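Local coordinates for protein transcriptional regulator (Bacillus subtilis, PDB 1VI0) that represses transcription of fatty acid transport and beta-oxidation genes as a homodimer whose DNA binding is inhibited by long-chain fatty acyl-CoA, at residues K82-F93 with L178-L189. Numbering follows the deposited sequence.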
ATOM      1  N   LYS A  82      14.212  12.412  14.523  1.00 19.92           N
ATOM      2  CA  LYS A  82      14.469  10.957  14.565  1.00 18.60           C
ATOM      3  C   LYS A  82      13.808  10.326  15.773  1.00 18.27           C
ATOM      4  O   LYS A  82      13.163   9.295  15.615  1.00 18.87           O
ATOM      5  CB  LYS A  82      15.973  10.692  14.518  1.00 20.12           C
ATOM      6  CG  LYS A  82      16.372   9.216  14.713  1.00 21.53           C
ATOM      7  CD  LYS A  82      17.904   9.036  14.588  1.00 22.53           C
ATOM      8  CE  LYS A  82      18.167   7.518  14.705  1.00 28.38           C
ATOM      9  NZ  LYS A  82      19.629   7.260  14.716  1.00 33.33           N
ATOM     10  N   GLU A  83      13.865  10.945  16.959  1.00 17.42           N
ATOM     11  CA  GLU A  83      13.180  10.440  18.149  1.00 19.34           C
ATOM     12  C   GLU A  83      11.683  10.375  17.993  1.00 18.12           C
ATOM     13  O   GLU A  83      10.985   9.381  18.330  1.00 17.45           O
ATOM     14  CB  GLU A  83      13.553  11.362  19.352  1.00 21.74           C
ATOM     15  CG  GLU A  83      14.954  11.092  19.837  1.00 24.63           C
ATOM     16  CD  GLU A  83      15.511  12.182  20.762  1.00 30.27           C
ATOM     17  OE1 GLU A  83      15.022  13.312  20.780  1.00 28.67           O
ATOM     18  OE2 GLU A  83      16.511  11.848  21.450  1.00 28.88           O
ATOM     19  N   LYS A  84      11.085  11.427  17.401  1.00 18.44           N
ATOM     20  CA  LYS A  84       9.637  11.349  17.118  1.00 18.64           C
ATOM     21  C   LYS A  84       9.282  10.239  16.157  1.00 17.38           C
ATOM     22  O   LYS A  84       8.297   9.532  16.383  1.00 19.18           O
ATOM     23  CB  LYS A  84       9.157  12.706  16.602  1.00 18.94           C
ATOM     24  CG  LYS A  84       9.365  13.831  17.643  1.00 17.66           C
ATOM     25  CD  LYS A  84       8.974  15.158  16.960  1.00 21.00           C
ATOM     26  CE  LYS A  84       9.474  16.369  17.726  1.00 28.83           C
ATOM     27  NZ  LYS A  84       8.850  16.506  19.055  1.00 31.99           N
ATOM     28  N   LEU A  85      10.037  10.048  15.073  1.00 16.74           N
ATOM     29  CA  LEU A  85       9.719   8.980  14.099  1.00 18.55           C
ATOM     30  C   LEU A  85       9.895   7.621  14.724  1.00 18.96           C
ATOM     31  O   LEU A  85       9.095   6.716  14.508  1.00 17.83           O
ATOM     32  CB  LEU A  85      10.678   9.177  12.910  1.00 16.91           C
ATOM     33  CG  LEU A  85      10.309  10.380  12.023  0.50 14.46           C
ATOM     34  CD1 LEU A  85      11.278  10.423  10.838  0.50 15.74           C
ATOM     35  CD2 LEU A  85       8.881  10.156  11.493  0.50 16.45           C
ATOM     36  N   ALA A  86      10.925   7.531  15.615  1.00 18.52           N
ATOM     37  CA  ALA A  86      11.067   6.248  16.325  1.00 18.78           C
ATOM     38  C   ALA A  86       9.817   5.869  17.097  1.00 19.64           C
ATOM     39  O   ALA A  86       9.380   4.679  17.050  1.00 21.76           O
ATOM     40  CB  ALA A  86      12.281   6.308  17.232  1.00 20.26           C
ATOM     41  N   LEU A  87       9.189   6.806  17.720  1.00 18.73           N
ATOM     42  CA  LEU A  87       7.961   6.624  18.485  1.00 17.75           C
ATOM     43  C   LEU A  87       6.805   6.280  17.551  1.00 17.98           C
ATOM     44  O   LEU A  87       6.076   5.293  17.820  1.00 21.21           O
ATOM     45  CB  LEU A  87       7.688   7.837  19.348  1.00 22.37           C
ATOM     46  CG  LEU A  87       6.808   7.534  20.588  1.00 31.07           C
ATOM     47  CD1 LEU A  87       7.241   6.219  21.228  1.00 37.53           C
ATOM     48  CD2 LEU A  87       7.000   8.673  21.579  1.00 37.01           C
ATOM     49  N   VAL A  88       6.672   7.044  16.469  1.00 16.79           N
ATOM     50  CA  VAL A  88       5.634   6.733  15.501  1.00 18.14           C
ATOM     51  C   VAL A  88       5.768   5.308  14.998  1.00 16.84           C
ATOM     52  O   VAL A  88       4.745   4.611  15.008  1.00 18.19           O
ATOM     53  CB  VAL A  88       5.704   7.688  14.257  1.00 19.65           C
ATOM     54  CG1 VAL A  88       4.707   7.215  13.254  1.00 19.12           C
ATOM     55  CG2 VAL A  88       5.333   9.102  14.762  1.00 21.90           C
ATOM     56  N   ILE A  89       6.935   4.884  14.556  1.00 17.93           N
ATOM     57  CA  ILE A  89       7.087   3.523  14.028  1.00 17.80           C
ATOM     58  C   ILE A  89       6.728   2.463  15.071  1.00 18.42           C
ATOM     59  O   ILE A  89       5.998   1.510  14.838  1.00 18.55           O
ATOM     60  CB  ILE A  89       8.461   3.299  13.415  1.00 17.63           C
ATOM     61  CG1 ILE A  89       8.738   4.380  12.309  1.00 15.39           C
ATOM     62  CG2 ILE A  89       8.645   1.914  12.877  1.00 18.94           C
ATOM     63  CD1 ILE A  89      10.162   4.422  11.890  1.00 16.67           C
ATOM     64  N   SER A  90       7.356   2.622  16.253  1.00 17.24           N
ATOM     65  CA  SER A  90       7.110   1.590  17.285  1.00 20.09           C
ATOM     66  C   SER A  90       5.663   1.579  17.738  1.00 19.94           C
ATOM     67  O   SER A  90       5.087   0.485  17.882  1.00 19.77           O
ATOM     68  CB  SER A  90       8.099   1.820  18.423  1.00 24.09           C
ATOM     69  OG  SER A  90       7.802   2.957  19.165  1.00 30.69           O
ATOM     70  N   LYS A  91       4.993   2.745  17.808  1.00 17.71           N
ATOM     71  CA  LYS A  91       3.610   2.789  18.212  1.00 19.26           C
ATOM     72  C   LYS A  91       2.687   2.218  17.118  1.00 17.33           C
ATOM     73  O   LYS A  91       1.761   1.471  17.484  1.00 18.40           O
ATOM     74  CB  LYS A  91       3.179   4.128  18.759  1.00 21.55           C
ATOM     75  CG  LYS A  91       4.019   4.532  19.989  1.00 22.99           C
ATOM     76  CD  LYS A  91       3.393   3.925  21.239  1.00 33.76           C
ATOM     77  CE  LYS A  91       4.429   3.248  22.120  1.00 39.40           C
ATOM     78  NZ  LYS A  91       4.885   1.940  21.528  1.00 44.45           N
ATOM     79  N   HIS A  92       3.016   2.493  15.888  1.00 16.73           N
ATOM     80  CA  HIS A  92       2.214   1.945  14.751  1.00 17.50           C
ATOM     81  C   HIS A  92       2.293   0.410  14.777  1.00 15.85           C
ATOM     82  O   HIS A  92       1.299  -0.322  14.774  1.00 16.57           O
ATOM     83  CB  HIS A  92       2.682   2.562  13.467  1.00 17.40           C
ATOM     84  CG  HIS A  92       1.963   2.233  12.191  1.00 19.39           C
ATOM     85  ND1 HIS A  92       1.738   3.155  11.175  1.00 18.69           N
ATOM     86  CD2 HIS A  92       1.492   1.064  11.738  1.00 20.66           C
ATOM     87  CE1 HIS A  92       1.176   2.511  10.146  1.00 19.42           C
ATOM     88  NE2 HIS A  92       0.987   1.223  10.479  1.00 18.55           N
ATOM     89  N   PHE A  93       3.516  -0.121  14.838  1.00 18.27           N
ATOM     90  CA  PHE A  93       3.749  -1.576  14.834  1.00 18.73           C
ATOM     91  C   PHE A  93       3.090  -2.235  16.045  1.00 16.57           C
ATOM     92  O   PHE A  93       2.379  -3.231  15.850  1.00 18.22           O
ATOM     93  CB  PHE A  93       5.292  -1.800  14.847  1.00 16.39           C
ATOM     94  CG  PHE A  93       5.956  -1.547  13.521  1.00 15.52           C
ATOM     95  CD1 PHE A  93       5.275  -1.156  12.362  1.00 15.03           C
ATOM     96  CD2 PHE A  93       7.306  -1.910  13.368  1.00 15.66           C
ATOM     97  CE1 PHE A  93       5.955  -1.035  11.180  1.00 18.75           C
ATOM     98  CE2 PHE A  93       7.970  -1.776  12.166  1.00 17.17           C
ATOM     99  CZ  PHE A  93       7.268  -1.337  11.034  1.00 18.43           C
ATOM    100  N   LEU A 178       6.963  -8.229  14.573  1.00 18.84           N
ATOM    101  CA  LEU A 178       6.993  -6.921  13.876  1.00 16.80           C
ATOM    102  C   LEU A 178       7.647  -5.823  14.682  1.00 14.53           C
ATOM    103  O   LEU A 178       8.453  -5.034  14.183  1.00 17.26           O
ATOM    104  CB  LEU A 178       5.506  -6.553  13.567  1.00 16.94           C
ATOM    105  CG  LEU A 178       5.340  -5.180  12.878  1.00 16.91           C
ATOM    106  CD1 LEU A 178       5.979  -5.201  11.531  1.00 18.03           C
ATOM    107  CD2 LEU A 178       3.830  -4.878  12.780  1.00 17.11           C
ATOM    108  N   VAL A 179       7.237  -5.676  15.930  1.00 17.14           N
ATOM    109  CA  VAL A 179       7.650  -4.590  16.813  1.00 19.08           C
ATOM    110  C   VAL A 179       9.162  -4.470  16.934  1.00 16.23           C
ATOM    111  O   VAL A 179       9.748  -3.410  16.947  1.00 17.29           O
ATOM    112  CB  VAL A 179       6.979  -4.701  18.167  1.00 21.86           C
ATOM    113  CG1 VAL A 179       7.531  -3.716  19.189  1.00 25.99           C
ATOM    114  CG2 VAL A 179       5.452  -4.411  17.959  1.00 22.59           C
ATOM    115  N   ALA A 180       9.801  -5.646  16.968  1.00 16.98           N
ATOM    116  CA  ALA A 180      11.289  -5.747  17.074  1.00 16.55           C
ATOM    117  C   ALA A 180      12.009  -5.177  15.887  1.00 16.52           C
ATOM    118  O   ALA A 180      13.262  -5.027  15.844  1.00 20.15           O
ATOM    119  CB  ALA A 180      11.633  -7.212  17.336  1.00 19.36           C
ATOM    120  N   LEU A 181      11.295  -4.959  14.756  1.00 16.21           N
ATOM    121  CA  LEU A 181      11.912  -4.399  13.569  1.00 16.13           C
ATOM    122  C   LEU A 181      11.866  -2.854  13.571  1.00 18.48           C
ATOM    123  O   LEU A 181      12.467  -2.277  12.633  1.00 17.59           O
ATOM    124  CB  LEU A 181      11.226  -4.892  12.299  1.00 15.24           C
ATOM    125  CG  LEU A 181      11.044  -6.370  12.074  1.00 19.31           C
ATOM    126  CD1 LEU A 181      10.288  -6.755  10.824  1.00 18.77           C
ATOM    127  CD2 LEU A 181      12.450  -7.008  12.041  1.00 18.46           C
ATOM    128  N   SER A 182      11.172  -2.273  14.521  1.00 19.58           N
ATOM    129  CA  SER A 182      11.049  -0.809  14.604  1.00 20.19           C
ATOM    130  C   SER A 182      12.305  -0.045  14.358  1.00 20.04           C
ATOM    131  O   SER A 182      12.416   0.908  13.524  1.00 18.68           O
ATOM    132  CB  SER A 182      10.459  -0.399  15.990  1.00 22.95           C
ATOM    133  OG  SER A 182       9.159  -0.914  16.117  1.00 34.60           O
ATOM    134  N   ASN A 183      13.378  -0.336  15.180  1.00 17.39           N
ATOM    135  CA  ASN A 183      14.585   0.465  15.030  1.00 18.28           C
ATOM    136  C   ASN A 183      15.254   0.337  13.690  1.00 16.39           C
ATOM    137  O   ASN A 183      15.814   1.297  13.151  1.00 17.94           O
ATOM    138  CB  ASN A 183      15.593   0.089  16.143  1.00 18.25           C
ATOM    139  CG  ASN A 183      16.763   1.029  16.240  1.00 20.79           C
ATOM    140  OD1 ASN A 183      16.560   2.178  16.712  1.00 24.99           O
ATOM    141  ND2 ASN A 183      17.954   0.621  15.882  1.00 20.86           N
ATOM    142  N   SER A 184      15.259  -0.860  13.053  1.00 16.06           N
ATOM    143  CA  SER A 184      15.931  -1.053  11.809  1.00 15.74           C
ATOM    144  C   SER A 184      15.194  -0.339  10.653  1.00 14.91           C
ATOM    145  O   SER A 184      15.833   0.256   9.814  1.00 15.97           O
ATOM    146  CB  SER A 184      16.121  -2.535  11.455  1.00 15.91           C
ATOM    147  OG  SER A 184      17.022  -3.045  12.474  1.00 18.04           O
ATOM    148  N   VAL A 185      13.879  -0.250  10.871  1.00 16.33           N
ATOM    149  CA  VAL A 185      13.030   0.468   9.867  1.00 17.55           C
ATOM    150  C   VAL A 185      13.353   1.975   9.987  1.00 14.69           C
ATOM    151  O   VAL A 185      13.695   2.597   8.978  1.00 16.97           O
ATOM    152  CB  VAL A 185      11.565   0.209  10.158  1.00 17.58           C
ATOM    153  CG1 VAL A 185      10.758   1.116   9.185  1.00 16.30           C
ATOM    154  CG2 VAL A 185      11.200  -1.245   9.782  1.00 14.73           C
ATOM    155  N   LEU A 186      13.348   2.444  11.222  1.00 16.23           N
ATOM    156  CA  LEU A 186      13.824   3.843  11.464  1.00 16.74           C
ATOM    157  C   LEU A 186      15.145   4.133  10.828  1.00 18.05           C
ATOM    158  O   LEU A 186      15.316   5.139  10.076  1.00 17.39           O
ATOM    159  CB  LEU A 186      13.925   4.037  13.003  1.00 16.20           C
ATOM    160  CG  LEU A 186      14.581   5.366  13.381  1.00 16.78           C
ATOM    161  CD1 LEU A 186      13.646   6.566  13.089  1.00 17.94           C
ATOM    162  CD2 LEU A 186      14.894   5.343  14.870  1.00 20.26           C
ATOM    163  N   GLU A 187      16.226   3.314  11.051  1.00 16.43           N
ATOM    164  CA  GLU A 187      17.525   3.589  10.489  1.00 18.74           C
ATOM    165  C   GLU A 187      17.560   3.602   8.965  1.00 15.69           C
ATOM    166  O   GLU A 187      18.327   4.388   8.347  1.00 16.95           O
ATOM    167  CB  GLU A 187      18.572   2.641  11.110  1.00 22.28           C
ATOM    168  CG  GLU A 187      18.800   2.938  12.609  1.00 28.83           C
ATOM    169  CD  GLU A 187      19.345   4.353  12.825  1.00 31.31           C
ATOM    170  OE1 GLU A 187      19.883   4.961  11.886  1.00 36.32           O
ATOM    171  OE2 GLU A 187      19.262   4.842  13.972  1.00 37.53           O
ATOM    172  N   LEU A 188      16.763   2.756   8.323  1.00 15.38           N
ATOM    173  CA  LEU A 188      16.640   2.718   6.884  1.00 12.69           C
ATOM    174  C   LEU A 188      16.050   4.072   6.403  1.00 15.14           C
ATOM    175  O   LEU A 188      16.611   4.591   5.428  1.00 17.70           O
ATOM    176  CB  LEU A 188      15.690   1.596   6.403  1.00 18.33           C
ATOM    177  CG  LEU A 188      16.442   0.186   6.425  1.00 15.49           C
ATOM    178  CD1 LEU A 188      15.472  -0.925   6.418  1.00 25.06           C
ATOM    179  CD2 LEU A 188      17.386   0.202   5.224  1.00 23.49           C
ATOM    180  N   LEU A 189      15.055   4.613   7.073  1.00 16.17           N
ATOM    181  CA  LEU A 189      14.443   5.901   6.664  1.00 14.61           C
ATOM    182  C   LEU A 189      15.408   7.062   6.913  1.00 17.77           C
ATOM    183  O   LEU A 189      15.539   7.966   6.069  1.00 17.49           O
ATOM    184  CB  LEU A 189      13.128   6.117   7.434  1.00 15.77           C
ATOM    185  CG  LEU A 189      11.965   5.136   7.067  1.00 17.25           C
ATOM    186  CD1 LEU A 189      10.841   5.203   8.032  1.00 17.55           C
ATOM    187  CD2 LEU A 189      11.506   5.444   5.631  1.00 18.01           C
TER
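Helices 82-93 and 182-189 run at 136° between their N-to-C directions, about midway between perpendicular and antiparallel, and their axes approach to 9.2 Å, with A86 beside L186, S90 beside S182, and F93 beside V179 in the turn that leads into the second helix. Both belong to the all-helical ligand-binding domain of this TetR-family repressor, and their packing illustrates how knobs-into-holes contacts join helices distant in sequence. The knobs are reciprocal: I89 enters the hole formed by S182, V185, L186 and L189, its CD1 lying 3.7 Å from L186 CA, while L186 fits among K82, L85, A86 and I89. The two methyls of L186 divide the work, CD1 resting near the backbone O of K82 and CD2 meeting A86 CB at 3.7 Å. At the F93 end the ring is sandwiched. L178 CD1 makes a CH-pi contact over its centre, 3.9 Å from the centroid and only 5° off the ring normal; I89 CG2 lies over the opposite face toward the rim, and V185 CG2 reaches the edge. With an alanine here, L178 CD1 would probably lose its aromatic partner and a gap would open between L178 and I89. F93 also touches I162 and V166 of helix 151-171, and the adjacent H92 contacts the bound dodecyl-CoA, so the joint lies beside the ligand pocket. S182 OG comes within 3.4 Å of S90 CA, yet its hydrogen bond goes back to V179 O, which also accepts from S182 N. At the K82 end, where both charged residues are partly exposed, K82, its chain extended from a CG anti to the backbone N (chi1 174°), crosses L186 and ends in a salt bridge, NZ meeting the syn lone pair of E187 OE2 at 2.6 Å.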